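Local coordinates for uncharacterized protein conserved in bacteria (Cupriavidus necator, PDB 5DMH) that catalyses the ATP-dependent phosphorylation of 3-oxo-tetronate to 3-oxo-tetronate 4-phosphate, and is seen here with ADP bound, at residues 296-306 / 434-444; 316-324 / 359-369. All coordinates share one frame; numbering follows the deposited sequence. Where two conformers were deposited one is given.

Both contacts belong to the nucleotide-binding C-terminal domain and reach the same ADP from different ends. Contact 1 pairs 296-306 with 434-444 beside the phosphates, where the backbone N of Gly436 bonds O1B of the nucleotide at 2.8 Å. Contact 2, between 316-324 and 359-369, lies at the adenosine end: the ribose O2' donates to Gly366 O at 2.9 Å and Pro318 touches the adenine. The two centres are 22 Å apart and the nearest atoms about 9 Å, so the contacts do not touch and the ligand spans them. Both segments of contact 2 fall in the chain between the two segments of contact 1. One is largely polar, the other apolar.

Contact 1: residues 296-306 / 434-444; sequences SRATNGQVARW and KSGNFGGPDFF. With ADP (adenosine-5'-diphosphate), chain C.
The first turns of helix 297-308 run beside the loop that joins strand 430-434 to helix 443-451, with CA atoms 5.7 Å apart at Ser296 and Gly436 and 4.7 Å at Gln302 and Pro441. Gln302 reaches into this loop through a chain bent at chi2 (147°), which carries its amide between the loop carbonyls and the ammonium of Lys434. Its NE2 donates to Phe438 O at 3.1 Å, almost straight (172°), and also to Gly440 O, which it meets from above the carbonyl plane while Phe443 N uses the other face. On the other end of the amide, Lys434 NZ lies in the carbonyl plane, on a lone pair of Gln302 OE1, 2.7 Å away. Thr299 OG1, Phe438 O and Gly436 O also lie around NZ, so four oxygens share its three N-H groups. Ser296 OG reaches Gly436 O at 2.6 Å from the face opposite to NZ; as N-cap, it also accepts from Thr299 N. Thr299 OG1 has a further partner in Ser294, itself bonded to ADP. Nearer the backbone, Gln302 CB sits over one face of the Phe444 ring, a CH-pi contact 3.8 Å from the centroid, while Val303 CG2 meets the ring edge and Trp306 CE3 packs on Phe444 CB. Near the end of 296-306, Arg305 NE points in its guanidinium plane at Asp442 OD1, a 2.7 Å salt bridge in one of the two modelled conformers of Asp442. Bonds at both ends of the amide should fix the rotation of Gln302, and the positive charge of the buried Lys434 is probably stabilised by the oxygens around it. This network ties the helix start to the turn at Gly436, whose N-H is turned to the beta-phosphate, and probably helps to keep that turn in place.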
loop_
_atom_site.group_PDB
_atom_site.type_symbol
_atom_site.label_atom_id
_atom_site.label_comp_id
_atom_site.label_asym_id
_atom_site.label_seq_id
_atom_site.Cartn_x
_atom_site.Cartn_y
_atom_site.Cartn_z
ATOM N N SER A 296 -10.009 8.681 6.184
ATOM C CA SER A 296 -10.954 8.112 5.237
ATOM C C SER A 296 -12.285 7.851 5.898
ATOM O O SER A 296 -12.402 7.792 7.126
ATOM C CB SER A 296 -10.418 6.802 4.707
ATOM O OG SER A 296 -10.521 5.827 5.720
ATOM N N ARG A 297 -13.308 7.677 5.079
ATOM C CA ARG A 297 -14.606 7.307 5.562
ATOM C C ARG A 297 -14.574 5.986 6.292
ATOM O O ARG A 297 -15.180 5.856 7.353
ATOM C CB ARG A 297 -15.580 7.226 4.396
ATOM C CG ARG A 297 -16.059 8.576 3.937
ATOM C CD ARG A 297 -17.111 8.399 2.851
ATOM N NE ARG A 297 -17.124 9.525 1.925
ATOM C CZ ARG A 297 -17.805 9.546 0.788
ATOM N NH1 ARG A 297 -18.523 8.490 0.428
ATOM N NH2 ARG A 297 -17.758 10.618 0.004
ATOM N N ALA A 298 -13.848 5.021 5.745
ATOM C CA ALA A 298 -13.724 3.714 6.385
ATOM C C ALA A 298 -13.087 3.854 7.781
ATOM O O ALA A 298 -13.590 3.313 8.767
ATOM C CB ALA A 298 -12.887 2.804 5.536
ATOM N N THR A 299 -12.018 4.631 7.869
ATOM C CA THR A 299 -11.338 4.817 9.147
ATOM C C THR A 299 -12.221 5.622 10.113
ATOM O O THR A 299 -12.248 5.313 11.310
ATOM C CB THR A 299 -9.945 5.468 9.008
ATOM O OG1 THR A 299 -9.135 4.701 8.116
ATOM C CG2 THR A 299 -9.257 5.512 10.329
ATOM N N ASN A 300 -12.948 6.629 9.619
ATOM C CA ASN A 300 -13.907 7.345 10.475
ATOM C C ASN A 300 -14.923 6.382 11.062
ATOM O O ASN A 300 -15.253 6.443 12.274
ATOM C CB ASN A 300 -14.547 8.549 9.760
ATOM C CG ASN A 300 -13.695 9.818 9.868
ATOM O OD1 ASN A 300 -13.787 10.564 10.841
ATOM N ND2 ASN A 300 -12.868 10.066 8.867
ATOM N N GLY A 301 -15.421 5.480 10.223
ATOM C CA GLY A 301 -16.388 4.508 10.662
ATOM C C GLY A 301 -15.824 3.517 11.662
ATOM O O GLY A 301 -16.523 3.095 12.595
ATOM N N GLN A 302 -14.544 3.182 11.504
ATOM C CA GLN A 302 -13.858 2.250 12.421
ATOM C C GLN A 302 -13.622 2.864 13.790
ATOM O O GLN A 302 -13.786 2.197 14.807
ATOM C CB GLN A 302 -12.542 1.744 11.801
ATOM C CG GLN A 302 -12.801 0.727 10.687
ATOM C CD GLN A 302 -11.808 0.743 9.546
ATOM O OE1 GLN A 302 -10.875 1.553 9.491
ATOM N NE2 GLN A 302 -12.056 -0.136 8.569
ATOM N N VAL A 303 -13.276 4.144 13.798
ATOM C CA VAL A 303 -13.116 4.913 15.033
ATOM C C VAL A 303 -14.470 5.054 15.747
ATOM O O VAL A 303 -14.591 4.849 16.962
ATOM C CB VAL A 303 -12.515 6.293 14.698
ATOM C CG1 VAL A 303 -12.667 7.264 15.856
ATOM C CG2 VAL A 303 -11.041 6.156 14.249
ATOM N N ALA A 304 -15.514 5.368 14.986
ATOM C CA ALA A 304 -16.848 5.539 15.591
ATOM C C ALA A 304 -17.328 4.240 16.239
ATOM O O ALA A 304 -17.948 4.241 17.306
ATOM C CB ALA A 304 -17.812 6.008 14.554
ATOM N N ARG A 305 -17.063 3.122 15.576
ATOM C CA ARG A 305 -17.464 1.825 16.108
ATOM C C ARG A 305 -16.746 1.564 17.440
ATOM O O ARG A 305 -17.357 1.154 18.418
ATOM C CB ARG A 305 -17.130 0.743 15.095
ATOM C CG ARG A 305 -17.458 -0.656 15.529
ATOM C CD ARG A 305 -18.901 -0.799 15.961
ATOM N NE ARG A 305 -19.245 -2.202 16.145
ATOM C CZ ARG A 305 -20.242 -2.652 16.905
ATOM N NH1 ARG A 305 -21.029 -1.816 17.576
ATOM N NH2 ARG A 305 -20.445 -3.956 16.994
ATOM N N TRP A 306 -15.442 1.807 17.457
ATOM C CA TRP A 306 -14.640 1.663 18.674
ATOM C C TRP A 306 -15.255 2.456 19.819
ATOM O O TRP A 306 -15.431 1.923 20.913
ATOM C CB TRP A 306 -13.203 2.120 18.374
ATOM C CG TRP A 306 -12.213 1.938 19.486
ATOM C CD1 TRP A 306 -11.950 2.814 20.492
ATOM C CD2 TRP A 306 -11.316 0.819 19.681
ATOM N NE1 TRP A 306 -10.960 2.317 21.305
ATOM C CE2 TRP A 306 -10.540 1.104 20.820
ATOM C CE3 TRP A 306 -11.089 -0.382 18.994
ATOM C CZ2 TRP A 306 -9.583 0.218 21.311
ATOM C CZ3 TRP A 306 -10.144 -1.263 19.486
ATOM C CH2 TRP A 306 -9.384 -0.945 20.620
ATOM N N LYS A 434 -3.182 -1.171 7.831
ATOM C CA LYS A 434 -4.449 -1.034 7.107
ATOM C C LYS A 434 -4.485 0.197 6.211
ATOM O O LYS A 434 -4.550 1.327 6.668
ATOM C CB LYS A 434 -5.597 -0.953 8.116
ATOM C CG LYS A 434 -7.004 -0.924 7.520
ATOM C CD LYS A 434 -7.945 -0.191 8.473
ATOM C CE LYS A 434 -7.956 1.292 8.166
ATOM N NZ LYS A 434 -9.157 1.695 7.428
ATOM N N SER A 435 -4.437 -0.013 4.902
ATOM C CA SER A 435 -4.720 1.083 3.989
ATOM C C SER A 435 -6.000 1.793 4.399
ATOM O O SER A 435 -6.983 1.164 4.802
ATOM C CB SER A 435 -4.839 0.558 2.564
ATOM O OG SER A 435 -4.764 1.637 1.648
ATOM N N GLY A 436 -5.994 3.114 4.303
ATOM C CA GLY A 436 -7.069 3.908 4.843
ATOM C C GLY A 436 -8.468 3.499 4.419
ATOM O O GLY A 436 -9.400 3.498 5.233
ATOM N N ASN A 437 -8.633 3.147 3.151
ATOM C CA ASN A 437 -9.942 2.800 2.645
ATOM C C ASN A 437 -10.393 1.353 2.940
ATOM O O ASN A 437 -11.526 0.973 2.597
ATOM C CB ASN A 437 -9.983 3.043 1.125
ATOM C CG ASN A 437 -9.951 4.512 0.762
ATOM O OD1 ASN A 437 -10.595 5.344 1.395
ATOM N ND2 ASN A 437 -9.222 4.831 -0.283
ATOM N N PHE A 438 -9.535 0.540 3.544
ATOM C CA PHE A 438 -9.832 -0.883 3.669
ATOM C C PHE A 438 -10.402 -1.265 5.028
ATOM O O PHE A 438 -10.311 -0.489 6.010
ATOM C CB PHE A 438 -8.589 -1.725 3.399
ATOM C CG PHE A 438 -8.086 -1.647 1.987
ATOM C CD1 PHE A 438 -8.828 -1.013 0.984
ATOM C CD2 PHE A 438 -6.845 -2.192 1.665
ATOM C CE1 PHE A 438 -8.326 -0.950 -0.325
ATOM C CE2 PHE A 438 -6.358 -2.130 0.366
ATOM C CZ PHE A 438 -7.091 -1.506 -0.616
ATOM N N GLY A 439 -10.983 -2.466 5.070
ATOM C CA GLY A 439 -11.544 -3.026 6.278
ATOM C C GLY A 439 -12.996 -2.622 6.489
ATOM O O GLY A 439 -13.432 -1.560 6.046
ATOM N N GLY A 440 -13.713 -3.458 7.221
ATOM C CA GLY A 440 -15.079 -3.176 7.611
ATOM C C GLY A 440 -15.135 -2.336 8.872
ATOM O O GLY A 440 -14.083 -1.974 9.444
ATOM N N PRO A 441 -16.353 -1.990 9.318
ATOM C CA PRO A 441 -16.518 -1.171 10.527
ATOM C C PRO A 441 -15.862 -1.713 11.779
ATOM O O PRO A 441 -15.452 -0.925 12.637
ATOM C CB PRO A 441 -18.039 -1.152 10.730
ATOM C CG PRO A 441 -18.598 -1.411 9.383
ATOM C CD PRO A 441 -17.642 -2.273 8.660
ATOM N N ASP A 442 -15.764 -3.035 11.857
ATOM C CA ASP A 442 -15.254 -3.704 13.041
ATOM C C ASP A 442 -13.770 -4.067 12.957
ATOM O O ASP A 442 -13.271 -4.842 13.773
ATOM C CB ASP A 442 -16.087 -4.949 13.305
ATOM C CG ASP A 442 -17.520 -4.608 13.718
ATOM O OD1 ASP A 442 -17.703 -3.646 14.493
ATOM O OD2 ASP A 442 -18.456 -5.275 13.252
ATOM N N PHE A 443 -13.066 -3.491 11.986
ATOM C CA PHE A 443 -11.723 -3.918 11.674
ATOM C C PHE A 443 -10.728 -3.829 12.854
ATOM O O PHE A 443 -9.913 -4.709 13.016
ATOM C CB PHE A 443 -11.170 -3.133 10.505
ATOM C CG PHE A 443 -9.756 -3.477 10.189
ATOM C CD1 PHE A 443 -9.460 -4.542 9.368
ATOM C CD2 PHE A 443 -8.703 -2.738 10.751
ATOM C CE1 PHE A 443 -8.125 -4.850 9.083
ATOM C CE2 PHE A 443 -7.400 -3.060 10.498
ATOM C CZ PHE A 443 -7.097 -4.106 9.665
ATOM N N PHE A 444 -10.804 -2.783 13.671
ATOM C CA PHE A 444 -9.796 -2.595 14.702
ATOM C C PHE A 444 -9.797 -3.805 15.651
ATOM O O PHE A 444 -8.738 -4.350 15.994
ATOM C CB PHE A 444 -10.042 -1.307 15.498
ATOM C CG PHE A 444 -9.819 -0.030 14.738
ATOM C CD1 PHE A 444 -9.073 0.028 13.553
ATOM C CD2 PHE A 444 -10.333 1.146 15.237
ATOM C CE1 PHE A 444 -8.879 1.220 12.925
ATOM C CE2 PHE A 444 -10.137 2.329 14.603
ATOM C CZ PHE A 444 -9.399 2.377 13.436
HETATM P PB ADP C . -4.753 6.823 3.862
HETATM O O1B ADP C . -4.305 5.367 3.930
HETATM O O2B ADP C . -6.209 6.973 4.269
HETATM O O3B ADP C . -4.397 7.509 2.552
HETATM P PA ADP C . -2.497 8.112 5.212
HETATM O O1A ADP C . -2.035 7.860 6.593
HETATM O O2A ADP C . -1.721 7.654 4.025
HETATM O O3A ADP C . -4.032 7.577 5.114
HETATM O "O5'" ADP C . -2.670 9.685 4.946
HETATM C "C5'" ADP C . -3.458 10.509 5.794
HETATM C "C4'" ADP C . -2.742 11.843 5.982
HETATM O "O4'" ADP C . -3.647 12.793 6.518
HETATM C "C3'" ADP C . -1.585 11.729 6.967
HETATM O "O3'" ADP C . -0.491 12.585 6.583
HETATM C "C2'" ADP C . -2.210 12.204 8.240
HETATM O "O2'" ADP C . -1.258 12.579 9.213
HETATM C "C1'" ADP C . -3.090 13.314 7.719
HETATM N N9 ADP C . -4.129 13.631 8.692
HETATM C C8 ADP C . -4.850 12.755 9.435
HETATM N N7 ADP C . -5.694 13.402 10.252
HETATM C C5 ADP C . -5.502 14.723 10.025
HETATM C C6 ADP C . -6.059 15.957 10.580
HETATM N N6 ADP C . -7.022 15.845 11.517
HETATM N N1 ADP C . -5.618 17.130 10.084
HETATM C C2 ADP C . -4.672 17.201 9.126
HETATM N N3 ADP C . -4.086 16.113 8.573
HETATM C C4 ADP C . -4.463 14.872 9.003
HETATM O O HOH W 1 -12.980 4.995 2.902
HETATM O O HOH W 2 -13.354 -0.631 14.231
#

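Contact 2: residues 316-324 / 359-369; sequences IDPLALARG and ELGVERAGHLV. With ADP (adenosine-5'-diphosphate), chain C.
Leu360 meets Ala322 and Leu319 where helix 318-322 lies across the end of one helix and the start of the next. The axes of 318-322 and 362-369 cross at 91°, 9.4 Å apart. From CB, the Leu360 chain turns CG away from its own carbonyl carbon (chi1 -59°), and CG rests 3.9 Å from Leu319 CD2. Of its two tips, CD1 comes within 3.7 Å of Pro318 O, and CD2 presses on Ala322 CB at 3.3 Å, a close approach for two methyl carbons. Ala322 CB also touches Leu368 CD1 and lies over one face of the Arg364 guanidinium. This side of the domain forms the adenosine part of the nucleotide site: Gly361, with positive phi, breaks 350-360 from 362-382, and the new helix brings Ala365 CB against ADP C2 and Gly366 O to the ribose O2'. Asp317 caps helix 318-322, its OD1 accepting from Leu319 N. Nearer the ligand, Pro318 CG lies 3.8 Å from Val369 CG2 and 3.7 Å from ADP N1, while Val369 CB stands 3.3 Å from ADP O2'. Leu321 CD1 reaches both the carbonyl O and the CB of Leu368.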
loop_
_atom_site.group_PDB
_atom_site.type_symbol
_atom_site.label_atom_id
_atom_site.label_comp_id
_atom_site.label_asym_id
_atom_site.label_seq_id
_atom_site.Cartn_x
_atom_site.Cartn_y
_atom_site.Cartn_z
ATOM N N ILE A 316 -6.052 13.098 18.911
ATOM C CA ILE A 316 -4.927 13.993 18.662
ATOM C C ILE A 316 -5.403 15.235 17.909
ATOM O O ILE A 316 -5.980 15.109 16.835
ATOM C CB ILE A 316 -3.921 13.337 17.672
ATOM C CG1 ILE A 316 -3.372 12.022 18.221
ATOM C CG2 ILE A 316 -2.817 14.305 17.325
ATOM C CD1 ILE A 316 -3.023 12.086 19.653
ATOM N N ASP A 317 -5.141 16.412 18.465
ATOM C CA ASP A 317 -5.470 17.684 17.815
ATOM C C ASP A 317 -4.223 18.246 17.154
ATOM O O ASP A 317 -3.313 18.683 17.844
ATOM C CB ASP A 317 -5.958 18.678 18.861
ATOM C CG ASP A 317 -6.327 20.037 18.276
ATOM O OD1 ASP A 317 -6.127 20.268 17.065
ATOM O OD2 ASP A 317 -6.819 20.884 19.062
ATOM N N PRO A 318 -4.184 18.263 15.815
ATOM C CA PRO A 318 -2.982 18.760 15.126
ATOM C C PRO A 318 -2.600 20.176 15.565
ATOM O O PRO A 318 -1.430 20.554 15.560
ATOM C CB PRO A 318 -3.393 18.744 13.658
ATOM C CG PRO A 318 -4.461 17.687 13.579
ATOM C CD PRO A 318 -5.228 17.868 14.862
ATOM N N LEU A 319 -3.586 20.972 15.947
ATOM C CA LEU A 319 -3.292 22.349 16.346
ATOM C C LEU A 319 -2.528 22.385 17.663
ATOM O O LEU A 319 -1.693 23.266 17.874
ATOM C CB LEU A 319 -4.569 23.182 16.427
ATOM C CG LEU A 319 -5.437 23.259 15.165
ATOM C CD1 LEU A 319 -6.620 24.179 15.444
ATOM C CD2 LEU A 319 -4.640 23.750 14.002
ATOM N N ALA A 320 -2.801 21.425 18.545
ATOM C CA ALA A 320 -2.037 21.271 19.796
ATOM C C ALA A 320 -0.600 20.826 19.531
ATOM O O ALA A 320 0.339 21.313 20.180
ATOM C CB ALA A 320 -2.724 20.288 20.729
ATOM N N LEU A 321 -0.421 19.922 18.568
ATOM C CA LEU A 321 0.915 19.521 18.131
ATOM C C LEU A 321 1.734 20.717 17.647
ATOM O O LEU A 321 2.884 20.890 18.052
ATOM C CB LEU A 321 0.840 18.446 17.019
ATOM C CG LEU A 321 0.278 17.090 17.451
ATOM C CD1 LEU A 321 0.085 16.164 16.265
ATOM C CD2 LEU A 321 1.146 16.411 18.518
ATOM N N ALA A 322 1.132 21.552 16.801
ATOM C CA ALA A 322 1.804 22.732 16.266
ATOM C C ALA A 322 2.142 23.747 17.357
ATOM O O ALA A 322 3.156 24.414 17.252
ATOM C CB ALA A 322 0.955 23.384 15.156
ATOM N N ARG A 323 1.312 23.857 18.399
ATOM C CA ARG A 323 1.620 24.740 19.543
ATOM C C ARG A 323 2.678 24.135 20.474
ATOM O O ARG A 323 3.110 24.771 21.433
ATOM C CB ARG A 323 0.371 25.031 20.381
ATOM C CG ARG A 323 -0.710 25.839 19.689
ATOM C CD ARG A 323 -1.782 26.271 20.676
ATOM N NE ARG A 323 -2.601 25.153 21.170
ATOM C CZ ARG A 323 -3.754 24.750 20.634
ATOM N NH1 ARG A 323 -4.247 25.355 19.565
ATOM N NH2 ARG A 323 -4.420 23.724 21.158
ATOM N N GLY A 324 3.053 22.892 20.211
ATOM C CA GLY A 324 4.078 22.214 20.972
ATOM C C GLY A 324 3.581 21.714 22.305
ATOM O O GLY A 324 4.367 21.568 23.240
ATOM N N GLU A 359 -4.936 26.429 8.560
ATOM C CA GLU A 359 -4.149 27.078 9.604
ATOM C C GLU A 359 -2.665 26.687 9.539
ATOM O O GLU A 359 -1.806 27.545 9.694
ATOM C CB GLU A 359 -4.730 26.750 10.977
ATOM C CG GLU A 359 -3.941 27.302 12.146
ATOM C CD GLU A 359 -4.273 28.753 12.459
ATOM O OE1 GLU A 359 -4.645 29.512 11.537
ATOM O OE2 GLU A 359 -4.159 29.134 13.643
ATOM N N LEU A 360 -2.369 25.409 9.281
ATOM C CA LEU A 360 -1.000 24.883 9.400
ATOM C C LEU A 360 -0.281 24.596 8.066
ATOM O O LEU A 360 0.947 24.519 8.028
ATOM C CB LEU A 360 -1.007 23.583 10.231
ATOM C CG LEU A 360 -1.526 23.554 11.686
ATOM C CD1 LEU A 360 -1.407 22.136 12.236
ATOM C CD2 LEU A 360 -0.776 24.527 12.586
ATOM N N GLY A 361 -1.047 24.376 6.996
ATOM C CA GLY A 361 -0.534 23.851 5.745
ATOM C C GLY A 361 -0.754 22.346 5.638
ATOM O O GLY A 361 -0.771 21.649 6.643
ATOM N N VAL A 362 -0.920 21.829 4.420
ATOM C CA VAL A 362 -1.238 20.414 4.224
ATOM C C VAL A 362 -0.100 19.500 4.668
ATOM O O VAL A 362 -0.285 18.572 5.464
ATOM C CB VAL A 362 -1.601 20.149 2.724
ATOM C CG1 VAL A 362 -1.705 18.678 2.416
ATOM C CG2 VAL A 362 -2.904 20.911 2.344
ATOM N N GLU A 363 1.101 19.759 4.153
ATOM C CA GLU A 363 2.230 18.893 4.494
ATOM C C GLU A 363 2.603 18.989 5.986
ATOM O O GLU A 363 2.830 17.968 6.623
ATOM C CB GLU A 363 3.456 19.229 3.638
ATOM C CG GLU A 363 4.620 18.298 3.911
ATOM C CD GLU A 363 5.779 18.514 2.957
ATOM O OE1 GLU A 363 5.951 17.689 2.045
ATOM O OE2 GLU A 363 6.515 19.499 3.125
ATOM N N ARG A 364 2.638 20.198 6.527
ATOM C CA ARG A 364 3.006 20.384 7.933
ATOM C C ARG A 364 2.037 19.653 8.869
ATOM O O ARG A 364 2.473 18.924 9.764
ATOM C CB ARG A 364 3.119 21.854 8.326
ATOM C CG ARG A 364 3.895 21.995 9.622
ATOM C CD ARG A 364 3.815 23.341 10.283
ATOM N NE ARG A 364 4.440 23.256 11.601
ATOM C CZ ARG A 364 4.253 24.123 12.586
ATOM N NH1 ARG A 364 3.448 25.161 12.426
ATOM N NH2 ARG A 364 4.869 23.940 13.739
ATOM N N ALA A 365 0.734 19.802 8.641
ATOM C CA ALA A 365 -0.243 19.120 9.492
ATOM C C ALA A 365 -0.121 17.621 9.388
ATOM O O ALA A 365 -0.186 16.916 10.388
ATOM C CB ALA A 365 -1.663 19.562 9.163
ATOM N N GLY A 366 0.052 17.130 8.164
ATOM C CA GLY A 366 0.093 15.707 7.931
ATOM C C GLY A 366 1.306 15.124 8.628
ATOM O O GLY A 366 1.209 14.095 9.268
ATOM N N HIS A 367 2.446 15.791 8.510
ATOM C CA HIS A 367 3.667 15.292 9.134
ATOM C C HIS A 367 3.654 15.387 10.674
ATOM O O HIS A 367 4.147 14.467 11.345
ATOM C CB HIS A 367 4.913 15.942 8.524
ATOM C CG HIS A 367 5.241 15.416 7.156
ATOM N ND1 HIS A 367 6.210 15.977 6.347
ATOM C CD2 HIS A 367 4.716 14.382 6.454
ATOM C CE1 HIS A 367 6.265 15.310 5.206
ATOM N NE2 HIS A 367 5.371 14.337 5.244
ATOM N N LEU A 368 3.071 16.442 11.242
ATOM C CA LEU A 368 2.939 16.505 12.706
ATOM C C LEU A 368 2.162 15.301 13.228
ATOM O O LEU A 368 2.543 14.661 14.212
ATOM C CB LEU A 368 2.248 17.793 13.146
ATOM C CG LEU A 368 3.087 19.048 13.050
ATOM C CD1 LEU A 368 2.248 20.341 13.065
ATOM C CD2 LEU A 368 4.136 19.062 14.184
ATOM N N VAL A 369 1.064 14.969 12.562
ATOM C CA VAL A 369 0.258 13.845 13.002
ATOM C C VAL A 369 0.998 12.512 12.868
ATOM O O VAL A 369 0.969 11.698 13.785
ATOM C CB VAL A 369 -1.086 13.786 12.265
ATOM C CG1 VAL A 369 -1.827 12.442 12.569
ATOM C CG2 VAL A 369 -1.939 15.027 12.598
HETATM P PB ADP C . -4.753 6.823 3.862
HETATM O O1B ADP C . -4.305 5.367 3.930
HETATM O O2B ADP C . -6.209 6.973 4.269
HETATM O O3B ADP C . -4.397 7.509 2.552
HETATM P PA ADP C . -2.497 8.112 5.212
HETATM O O1A ADP C . -2.035 7.860 6.593
HETATM O O2A ADP C . -1.721 7.654 4.025
HETATM O O3A ADP C . -4.032 7.577 5.114
HETATM O "O5'" ADP C . -2.670 9.685 4.946
HETATM C "C5'" ADP C . -3.458 10.509 5.794
HETATM C "C4'" ADP C . -2.742 11.843 5.982
HETATM O "O4'" ADP C . -3.647 12.793 6.518
HETATM C "C3'" ADP C . -1.585 11.729 6.967
HETATM O "O3'" ADP C . -0.491 12.585 6.583
HETATM C "C2'" ADP C . -2.210 12.204 8.240
HETATM O "O2'" ADP C . -1.258 12.579 9.213
HETATM C "C1'" ADP C . -3.090 13.314 7.719
HETATM N N9 ADP C . -4.129 13.631 8.692
HETATM C C8 ADP C . -4.850 12.755 9.435
HETATM N N7 ADP C . -5.694 13.402 10.252
HETATM C C5 ADP C . -5.502 14.723 10.025
HETATM C C6 ADP C . -6.059 15.957 10.580
HETATM N N6 ADP C . -7.022 15.845 11.517
HETATM N N1 ADP C . -5.618 17.130 10.084
HETATM C C2 ADP C . -4.672 17.201 9.126
HETATM N N3 ADP C . -4.086 16.113 8.573
HETATM C C4 ADP C . -4.463 14.872 9.003
#